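Side-chain contacts in hypothetical protein (Nostoc punctiforme, PDB 2INB), which is of unproven function but, as an XisH family member, probably takes part in the site-specific recombination that rearranges cyanobacterial nitrogen-fixation genes: residues 14-18 / 19-23; 73-76 / 77-81. One frame throughout, in Å; residues are numbered along the deposited sequence. Where two conformers were deposited one is given.

Contact 1: 14-18 / 19-23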
ATOM      1  N   ILE A  14      -4.076 -17.533  18.363  0.50 14.24           N
ATOM      2  CA  ILE A  14      -4.398 -18.928  18.731  0.50 14.66           C
ATOM      3  C   ILE A  14      -3.854 -19.888  17.670  0.50 13.95           C
ATOM      4  O   ILE A  14      -3.263 -20.921  18.002  0.50 14.33           O
ATOM      5  CB  ILE A  14      -5.930 -19.117  18.999  0.50 16.27           C
ATOM      6  CG1 ILE A  14      -6.375 -18.245  20.183  0.50 19.65           C
ATOM      7  CG2 ILE A  14      -6.243 -20.575  19.265  0.50 14.40           C
ATOM      8  CD1 ILE A  14      -7.861 -17.926  20.204  0.50 17.31           C
ATOM      9  N   ALA A  15      -4.035 -19.561  16.390  1.00 14.23           N
ATOM     10  CA  ALA A  15      -3.485 -20.431  15.338  1.00 13.03           C
ATOM     11  C   ALA A  15      -1.969 -20.565  15.486  1.00 15.18           C
ATOM     12  O   ALA A  15      -1.450 -21.662  15.373  1.00 14.57           O
ATOM     13  CB  ALA A  15      -3.863 -19.928  13.940  1.00 13.40           C
ATOM     14  N   LEU A  16      -1.272 -19.440  15.724  1.00 14.08           N
ATOM     15  CA  LEU A  16       0.166 -19.466  15.958  1.00 13.92           C
ATOM     16  C   LEU A  16       0.535 -20.324  17.186  1.00 13.24           C
ATOM     17  O   LEU A  16       1.440 -21.151  17.159  1.00 14.77           O
ATOM     18  CB  LEU A  16       0.680 -18.038  16.115  1.00 15.23           C
ATOM     19  CG  LEU A  16       0.855 -17.244  14.821  1.00 15.13           C
ATOM     20  CD1 LEU A  16       1.007 -15.757  15.210  1.00 15.31           C
ATOM     21  CD2 LEU A  16       2.126 -17.741  14.015  1.00 14.93           C
ATOM     22  N   GLU A  17      -0.209 -20.135  18.273  1.00 12.67           N
ATOM     23  CA  GLU A  17       0.048 -20.852  19.511  1.00 14.20           C
ATOM     24  C   GLU A  17      -0.122 -22.356  19.321  1.00 13.68           C
ATOM     25  O   GLU A  17       0.673 -23.156  19.834  1.00 16.25           O
ATOM     26  CB  GLU A  17      -0.810 -20.286  20.630  1.00 15.60           C
ATOM     27  CG  GLU A  17      -0.301 -18.938  21.045  1.00 17.67           C
ATOM     28  CD  GLU A  17      -1.249 -18.158  21.920  1.00 24.78           C
ATOM     29  OE1 GLU A  17      -2.417 -18.515  22.046  1.00 22.99           O
ATOM     30  OE2 GLU A  17      -0.778 -17.161  22.502  1.00 25.51           O
ATOM     31  N   LYS A  18      -1.123 -22.739  18.567  1.00 14.06           N
ATOM     32  CA  LYS A  18      -1.345 -24.168  18.307  1.00 14.09           C
ATOM     33  C   LYS A  18      -0.167 -24.808  17.587  1.00 16.27           C
ATOM     34  O   LYS A  18       0.063 -26.009  17.734  1.00 16.63           O
ATOM     35  CB  LYS A  18      -2.601 -24.417  17.483  1.00 15.06           C
ATOM     36  CG  LYS A  18      -3.875 -24.163  18.230  1.00 14.99           C
ATOM     37  CD  LYS A  18      -5.086 -24.321  17.332  1.00 16.40           C
ATOM     38  CE  LYS A  18      -6.379 -24.177  18.079  1.00 17.81           C
ATOM     39  NZ  LYS A  18      -7.543 -24.262  17.118  1.00 16.23           N
ATOM     40  N   ASP A  19       0.553 -24.030  16.775  1.00 13.63           N
ATOM     41  CA  ASP A  19       1.712 -24.504  15.999  1.00 12.85           C
ATOM     42  C   ASP A  19       3.021 -24.289  16.822  1.00 14.37           C
ATOM     43  O   ASP A  19       4.111 -24.378  16.274  1.00 14.55           O
ATOM     44  CB  ASP A  19       1.798 -23.800  14.631  1.00 14.82           C
ATOM     45  CG  ASP A  19       0.971 -24.506  13.512  1.00 14.35           C
ATOM     46  OD1 ASP A  19       0.048 -25.283  13.843  1.00 15.49           O
ATOM     47  OD2 ASP A  19       1.306 -24.228  12.347  1.00 17.49           O
ATOM     48  N   GLY A  20       2.882 -23.947  18.086  1.00 13.57           N
ATOM     49  CA  GLY A  20       4.011 -23.837  18.983  1.00 16.17           C
ATOM     50  C   GLY A  20       4.795 -22.566  18.932  1.00 14.74           C
ATOM     51  O   GLY A  20       5.917 -22.500  19.468  1.00 15.33           O
ATOM     52  N   TRP A  21       4.181 -21.526  18.366  1.00 13.33           N
ATOM     53  CA  TRP A  21       4.799 -20.168  18.400  1.00 15.42           C
ATOM     54  C   TRP A  21       4.520 -19.482  19.727  1.00 16.22           C
ATOM     55  O   TRP A  21       3.419 -19.583  20.294  1.00 16.88           O
ATOM     56  CB  TRP A  21       4.298 -19.307  17.219  1.00 13.51           C
ATOM     57  CG  TRP A  21       4.658 -19.863  15.870  1.00 14.07           C
ATOM     58  CD1 TRP A  21       4.005 -20.867  15.148  1.00 14.83           C
ATOM     59  CD2 TRP A  21       5.831 -19.519  15.089  1.00 15.64           C
ATOM     60  NE1 TRP A  21       4.705 -21.121  13.979  1.00 14.81           N
ATOM     61  CE2 TRP A  21       5.817 -20.329  13.929  1.00 14.03           C
ATOM     62  CE3 TRP A  21       6.898 -18.604  15.255  1.00 15.90           C
ATOM     63  CZ2 TRP A  21       6.810 -20.232  12.953  1.00 15.65           C
ATOM     64  CZ3 TRP A  21       7.877 -18.537  14.320  1.00 16.67           C
ATOM     65  CH2 TRP A  21       7.840 -19.353  13.178  1.00 16.47           C
ATOM     66  N   GLN A  22       5.534 -18.764  20.192  0.50 12.86           N
ATOM     67  CA  GLN A  22       5.419 -17.893  21.332  0.50 14.70           C
ATOM     68  C   GLN A  22       5.158 -16.473  20.861  0.50 14.62           C
ATOM     69  O   GLN A  22       5.937 -15.936  20.064  0.50 13.89           O
ATOM     70  CB  GLN A  22       6.705 -17.946  22.145  0.50 14.82           C
ATOM     71  CG  GLN A  22       6.544 -17.311  23.525  0.50 16.24           C
ATOM     72  CD  GLN A  22       7.874 -16.935  24.194  0.50 19.03           C
ATOM     73  OE1 GLN A  22       8.937 -17.496  23.888  0.50 27.73           O
ATOM     74  NE2 GLN A  22       7.813 -15.965  25.086  0.50 24.29           N
ATOM     75  N   ILE A  23       4.065 -15.861  21.329  1.00 15.79           N
ATOM     76  CA  ILE A  23       3.809 -14.451  21.037  1.00 16.84           C
ATOM     77  C   ILE A  23       4.601 -13.604  22.015  1.00 18.95           C
ATOM     78  O   ILE A  23       4.475 -13.782  23.236  1.00 20.06           O
ATOM     79  CB  ILE A  23       2.305 -14.074  21.093  1.00 18.67           C
ATOM     80  CG1 ILE A  23       1.431 -15.157  20.425  1.00 30.77           C
ATOM     81  CG2 ILE A  23       2.030 -12.619  20.593  1.00 22.52           C
ATOM     82  CD1 ILE A  23       1.652 -15.336  19.014  1.00 24.30           C
TER
HETATM   83  O   HOH W   1      -2.344 -23.793  13.829  1.00 12.29           O
HETATM   84  O   HOH W   2       2.317 -17.144  23.244  1.00 24.04           O
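Leu16 lays its CD2 methyl over one face of the Trp21 indole, a CH-pi contact with the methyl 4.0 Å from the centroid of the five-membered ring and 20° off its normal. With CG anti to its own carbonyl carbon (chi1 -78°), Leu16 spreads its two branches between two partners: CD2 sits on the indole, while CD1 meets CD1 of Ile23 at 3.9 Å, the two aliphatic chains crossing at about a right angle. The indole is also bordered in its plane by Leu16 O, which lies 3.3 Å from Trp21 CD1. That oxygen accepts the Trp21 N-H from above its carbonyl plane, N to O 3.0 Å, as well as a weak bond from Asp19 N. Together with Gly20 N to Glu17 O, 2.9 Å, this makes a Schellman motif that ends the helix, Gly20 taking the positive phi (82°) of its C-prime position. One water donates to both Ala15 O and Asp19 OD1 at the turn; a second donates to Glu17 OE2 and accepts from Ile23 N. The same OE2 lies 3.6 Å from Ile23 CG1. The motif turns the chain from helix 7-18 into strand 22-25, an edge strand of the mixed sheet within this chain, where Gln22 makes backbone hydrogen bonds with Glu50. Leu16 and Trp21 both rest on Ile56 of strand 54-60, and Leu16 and Ala15 reach Ile135 of strand 134-139.

Contact 2: 73-76 / 77-81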
ATOM      1  N   PHE A  73      -6.942  -4.596  -0.018  1.00 14.99           N
ATOM      2  CA  PHE A  73      -5.657  -5.096  -0.515  1.00 14.86           C
ATOM      3  C   PHE A  73      -4.682  -3.933  -0.713  1.00 12.91           C
ATOM      4  O   PHE A  73      -3.492  -4.062  -0.426  1.00 15.66           O
ATOM      5  CB  PHE A  73      -5.813  -5.911  -1.789  1.00 15.38           C
ATOM      6  CG  PHE A  73      -4.517  -6.461  -2.313  1.00 16.18           C
ATOM      7  CD1 PHE A  73      -3.702  -7.264  -1.532  1.00 18.61           C
ATOM      8  CD2 PHE A  73      -4.143  -6.191  -3.624  1.00 18.88           C
ATOM      9  CE1 PHE A  73      -2.499  -7.758  -2.082  1.00 18.33           C
ATOM     10  CE2 PHE A  73      -2.940  -6.694  -4.160  1.00 17.05           C
ATOM     11  CZ  PHE A  73      -2.163  -7.496  -3.389  1.00 14.86           C
ATOM     12  N   HIS A  74      -5.153  -2.806  -1.216  1.00 14.58           N
ATOM     13  CA  HIS A  74      -4.247  -1.684  -1.383  1.00 14.64           C
ATOM     14  C   HIS A  74      -3.558  -1.304  -0.058  1.00 16.06           C
ATOM     15  O   HIS A  74      -2.328  -1.146   0.011  1.00 14.37           O
ATOM     16  CB  HIS A  74      -4.962  -0.417  -1.850  1.00 15.42           C
ATOM     17  CG  HIS A  74      -5.589  -0.510  -3.191  1.00 15.58           C
ATOM     18  ND1 HIS A  74      -4.941  -1.037  -4.281  1.00 16.77           N
ATOM     19  CD2 HIS A  74      -6.786  -0.047  -3.636  1.00 16.35           C
ATOM     20  CE1 HIS A  74      -5.741  -0.942  -5.338  1.00 23.16           C
ATOM     21  NE2 HIS A  74      -6.873  -0.355  -4.968  1.00 19.40           N
ATOM     22  N   THR A  75      -4.362  -1.156   1.004  1.00 14.94           N
ATOM     23  CA  THR A  75      -3.819  -0.773   2.310  1.00 13.88           C
ATOM     24  C   THR A  75      -2.968  -1.893   2.870  1.00 15.68           C
ATOM     25  O   THR A  75      -1.893  -1.643   3.411  1.00 16.13           O
ATOM     26  CB  THR A  75      -4.972  -0.413   3.255  1.00 13.56           C
ATOM     27  OG1 THR A  75      -5.655   0.743   2.722  1.00 17.64           O
ATOM     28  CG2 THR A  75      -4.527  -0.188   4.726  1.00 17.64           C
ATOM     29  N   ALA A  76      -3.422  -3.140   2.728  1.00 15.43           N
ATOM     30  CA  ALA A  76      -2.654  -4.267   3.251  1.00 16.56           C
ATOM     31  C   ALA A  76      -1.276  -4.366   2.608  1.00 15.53           C
ATOM     32  O   ALA A  76      -0.276  -4.685   3.261  1.00 15.34           O
ATOM     33  CB  ALA A  76      -3.407  -5.619   3.076  1.00 16.87           C
ATOM     34  N   LEU A  77      -1.241  -4.144   1.306  1.00 14.10           N
ATOM     35  CA  LEU A  77       0.010  -4.217   0.536  1.00 14.75           C
ATOM     36  C   LEU A  77       0.946  -3.074   0.919  1.00 14.60           C
ATOM     37  O   LEU A  77       2.144  -3.263   1.113  1.00 15.10           O
ATOM     38  CB  LEU A  77      -0.308  -4.185  -0.956  1.00 14.90           C
ATOM     39  CG  LEU A  77       0.910  -4.206  -1.871  1.00 14.01           C
ATOM     40  CD1 LEU A  77       1.708  -5.559  -1.655  1.00 17.04           C
ATOM     41  CD2 LEU A  77       0.470  -4.094  -3.375  1.00 14.84           C
ATOM     42  N   GLY A  78       0.418  -1.863   0.992  1.00 13.35           N
ATOM     43  CA  GLY A  78       1.269  -0.701   1.372  1.00 13.10           C
ATOM     44  C   GLY A  78       1.846  -0.890   2.768  1.00 13.18           C
ATOM     45  O   GLY A  78       3.045  -0.630   3.025  1.00 14.20           O
ATOM     46  N   GLN A  79       0.989  -1.292   3.713  1.00 13.34           N
ATOM     47  CA  GLN A  79       1.452  -1.605   5.051  1.00 14.77           C
ATOM     48  C   GLN A  79       2.521  -2.675   5.019  1.00 13.95           C
ATOM     49  O   GLN A  79       3.559  -2.599   5.717  1.00 14.64           O
ATOM     50  CB  GLN A  79       0.266  -2.059   5.925  1.00 14.90           C
ATOM     51  CG  GLN A  79      -0.607  -0.913   6.372  1.00 15.09           C
ATOM     52  CD  GLN A  79      -1.842  -1.323   7.110  1.00 20.33           C
ATOM     53  OE1 GLN A  79      -2.281  -2.461   7.004  1.00 23.31           O
ATOM     54  NE2 GLN A  79      -2.496  -0.341   7.732  1.00 24.87           N
ATOM     55  N   PHE A  80       2.285  -3.715   4.232  1.00 13.15           N
ATOM     56  CA  PHE A  80       3.253  -4.813   4.171  1.00 15.14           C
ATOM     57  C   PHE A  80       4.639  -4.290   3.735  1.00 15.51           C
ATOM     58  O   PHE A  80       5.699  -4.556   4.352  1.00 14.62           O
ATOM     59  CB  PHE A  80       2.789  -5.940   3.235  1.00 15.67           C
ATOM     60  CG  PHE A  80       3.750  -7.084   3.211  1.00 13.44           C
ATOM     61  CD1 PHE A  80       3.652  -8.143   4.132  1.00 14.86           C
ATOM     62  CD2 PHE A  80       4.780  -7.152   2.277  1.00 15.53           C
ATOM     63  CE1 PHE A  80       4.554  -9.177   4.120  1.00 14.98           C
ATOM     64  CE2 PHE A  80       5.698  -8.215   2.291  1.00 16.37           C
ATOM     65  CZ  PHE A  80       5.583  -9.222   3.211  1.00 15.18           C
ATOM     66  N   ILE A  81       4.629  -3.485   2.674  1.00 13.83           N
ATOM     67  CA  ILE A  81       5.889  -2.977   2.106  1.00 14.94           C
ATOM     68  C   ILE A  81       6.604  -2.091   3.132  1.00 13.44           C
ATOM     69  O   ILE A  81       7.848  -2.157   3.343  1.00 14.31           O
ATOM     70  CB  ILE A  81       5.608  -2.278   0.748  1.00 15.84           C
ATOM     71  CG1 ILE A  81       5.273  -3.357  -0.295  1.00 17.69           C
ATOM     72  CG2 ILE A  81       6.821  -1.413   0.265  1.00 14.91           C
ATOM     73  CD1 ILE A  81       4.674  -2.822  -1.549  1.00 24.47           C
TER
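The Phe73 ring has CB of Leu77 over one face, and its CZ comes within 4.3 Å of Leu77 CD2, one helical turn on. The flat amide of Gln79 runs alongside Thr75, both side chains pointing the same way, and its NE2 lies 3.6 Å from the methyl CG2 of Thr75. Thr75 OG1 lies beside the backbone N (chi1 -63°), which puts CG2 anti to that N and against the amide; OG1 is hydrogen-bonded to Thr75 OG1 of the second subunit, and Gln79 OE1 accepts a hydrogen bond from Lys61 NZ. Beneath these side chains runs regular alpha-helix: Leu77 N reaches Phe73 O at 2.8 Å, Gly78 N reaches His74 O at 3.0 Å, and Gln79 N and Phe80 N bond Thr75 O and Ala76 O in the same i to i+4 pattern. This is the helix 69-88 of a beta-alpha-beta unit between strands 54-60 and 94-101, in a family of the PDDEXK clan. Phe80 packs on Leu96 and Leu98, Ala76 on Glu59, and Phe73 on Met117 and Ile118 of helix 112-120. His74 ND1 is hydrogen-bonded to Asn82 ND2 of the second subunit, and the imidazole meets the ring of that subunit's Tyr83, planes about 65° apart.

How the contacts relate
From the N terminus the chain runs through helix 7-18 and turns at once into strand 22-25; contact 1 closes that short turn. After strands 47-51 and 54-60 it enters helix 69-88, where contact 2 bridges successive turns and closes no loop. The two are in series and neither nest nor cross. Their centres lie 24 Å apart on opposite sides of the chain's centre, their nearest atoms about 13 Å from one another. The mixed sheet links them indirectly: strand 54-60 receives Leu16 and Trp21 from contact 1, and Ala76, Gln79 and Phe80 from contact 2. No other chain of the assembly touches contact 1, whereas contact 2 also takes part in the dimer interface.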